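Local coordinates for probable zinc protease PqqL (Escherichia coli, PDB 6OFT), which probably acts as a periplasmic zinc-dependent metalloendopeptidase of the M16 family, the first half of the protein being present here, at residues S273-A278 against K406-Q411. Sequence-based numbering, arbitrary orientation.
Sequences SFIEQA and KRLWQQ
Ile275 and Leu408 mark the nearest approach of the two backbones, their CA atoms 6.5 Å apart, where an early turn of helix 271-296 meets helix 398-408 and the 3-10 segment 409-411. The contact is largely apolar, with no hydrogen bond across it. Leu408 points at the helix and rests against Phe274 and Ile275: its CD1 methyl lies 3.5 Å from Phe274 CD1, while its CB is 3.8 Å from Ile275 CG1, the isoleucine chain crossing it nearly at right angles. Phe274 has CG anti to the backbone N (chi1 -179°), which extends the ring across the gap past Leu408 to Trp409. The ring and the indole's five-membered ring are tilted by 28° but slid so far apart, with centroids 5.9 Å from each other, that they barely overlap. One turn on, Ala278 CB packs 3.4 Å from Trp409 NE1. Toward the 3-10 end, the CD1 methyl of Ile275 abuts the terminal amide of exposed Gln411, 3.4 Å from its OE1. In the fold, the contact pairs the start of helix 271-296, which follows strand 256-264, with helix 398-408, which comes before strand 430-436 of the same five-stranded sheet. Arg407 adds a salt bridge to Glu271, Phe274 also touches Leu404, and Trp409 reaches Leu363 and Leu366, so that helix 352-371 covers the indole.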
# COMPACT_ATOMS: atom_id res chain seq x y z
N SER A 273 7.56 12.72 13.64
CA SER A 273 7.22 12.00 12.39
C SER A 273 5.72 12.07 12.07
O SER A 273 5.36 12.06 10.89
CB SER A 273 7.78 10.58 12.39
OG SER A 273 7.26 9.79 13.44
N PHE A 274 4.86 12.25 13.09
CA PHE A 274 3.42 12.45 12.88
C PHE A 274 3.23 13.79 12.14
O PHE A 274 2.43 13.86 11.22
CB PHE A 274 2.65 12.46 14.22
CG PHE A 274 1.15 12.64 14.10
CD1 PHE A 274 0.58 13.92 14.04
CD2 PHE A 274 0.30 11.54 14.05
CE1 PHE A 274 -0.80 14.08 13.92
CE2 PHE A 274 -1.09 11.71 13.91
CZ PHE A 274 -1.63 12.98 13.86
N ILE A 275 3.97 14.84 12.56
CA ILE A 275 3.91 16.19 11.98
C ILE A 275 4.43 16.17 10.54
O ILE A 275 3.80 16.76 9.67
CB ILE A 275 4.63 17.26 12.86
CG1 ILE A 275 3.87 17.49 14.19
CG2 ILE A 275 4.82 18.59 12.09
CD1 ILE A 275 4.75 18.04 15.32
N GLU A 276 5.58 15.51 10.30
CA GLU A 276 6.20 15.39 8.96
C GLU A 276 5.21 14.79 7.96
O GLU A 276 5.05 15.33 6.87
CB GLU A 276 7.50 14.59 9.03
CG GLU A 276 8.13 14.27 7.67
CD GLU A 276 9.47 14.92 7.37
OE1 GLU A 276 10.29 15.07 8.30
OE2 GLU A 276 9.70 15.27 6.19
N GLN A 277 4.54 13.68 8.34
CA GLN A 277 3.57 13.01 7.46
C GLN A 277 2.36 13.90 7.24
O GLN A 277 1.86 13.96 6.12
CB GLN A 277 3.14 11.64 8.05
CG GLN A 277 2.30 10.75 7.10
CD GLN A 277 0.80 11.05 7.03
OE1 GLN A 277 0.24 11.80 7.84
NE2 GLN A 277 0.11 10.46 6.06
N ALA A 278 1.88 14.57 8.31
CA ALA A 278 0.72 15.46 8.23
C ALA A 278 0.99 16.66 7.29
O ALA A 278 0.07 17.11 6.61
CB ALA A 278 0.34 15.96 9.61
N LYS A 406 -5.53 17.49 16.73
CA LYS A 406 -5.93 18.73 17.41
C LYS A 406 -4.74 19.44 18.07
O LYS A 406 -4.67 20.67 18.06
CB LYS A 406 -7.00 18.44 18.48
CG LYS A 406 -8.42 18.76 18.05
CD LYS A 406 -9.07 19.76 18.99
CE LYS A 406 -10.54 19.95 18.70
NZ LYS A 406 -11.16 20.99 19.58
N ARG A 407 -3.81 18.67 18.64
CA ARG A 407 -2.64 19.22 19.33
C ARG A 407 -1.41 19.43 18.41
O ARG A 407 -0.82 20.49 18.46
CB ARG A 407 -2.29 18.35 20.54
CG ARG A 407 -1.03 18.79 21.29
CD ARG A 407 -0.81 17.99 22.54
NE ARG A 407 -0.58 16.57 22.25
CZ ARG A 407 0.61 16.03 22.09
NH1 ARG A 407 1.71 16.77 22.20
NH2 ARG A 407 0.73 14.73 21.83
N LEU A 408 -0.99 18.42 17.66
CA LEU A 408 0.22 18.52 16.83
C LEU A 408 0.06 19.38 15.58
O LEU A 408 1.06 19.98 15.14
CB LEU A 408 0.79 17.14 16.47
CG LEU A 408 1.27 16.29 17.66
CD1 LEU A 408 1.78 14.95 17.19
CD2 LEU A 408 2.36 17.01 18.49
N TRP A 409 -1.15 19.47 14.99
CA TRP A 409 -1.36 20.29 13.79
C TRP A 409 -1.19 21.79 14.05
O TRP A 409 -1.03 22.53 13.08
CB TRP A 409 -2.71 20.02 13.11
CG TRP A 409 -2.87 18.68 12.45
CD1 TRP A 409 -1.90 17.75 12.20
CD2 TRP A 409 -4.08 18.14 11.90
NE1 TRP A 409 -2.43 16.67 11.54
CE2 TRP A 409 -3.77 16.88 11.34
CE3 TRP A 409 -5.41 18.61 11.81
CZ2 TRP A 409 -4.73 16.07 10.72
CZ3 TRP A 409 -6.36 17.81 11.20
CH2 TRP A 409 -6.02 16.55 10.67
N GLN A 410 -1.15 22.24 15.33
CA GLN A 410 -0.94 23.67 15.60
C GLN A 410 0.54 24.07 15.33
O GLN A 410 0.84 25.26 15.18
CB GLN A 410 -1.46 24.09 16.99
CG GLN A 410 -0.76 23.48 18.20
CD GLN A 410 -1.64 23.39 19.44
OE1 GLN A 410 -2.79 22.91 19.40
NE2 GLN A 410 -1.11 23.80 20.57
N GLN A 411 1.41 23.08 15.14
CA GLN A 411 2.81 23.27 14.73
C GLN A 411 2.91 23.41 13.19
O GLN A 411 3.97 23.76 12.67
CB GLN A 411 3.68 22.10 15.22
CG GLN A 411 4.04 22.25 16.69
CD GLN A 411 4.78 21.05 17.19
OE1 GLN A 411 5.94 20.83 16.87
NE2 GLN A 411 4.10 20.25 18.00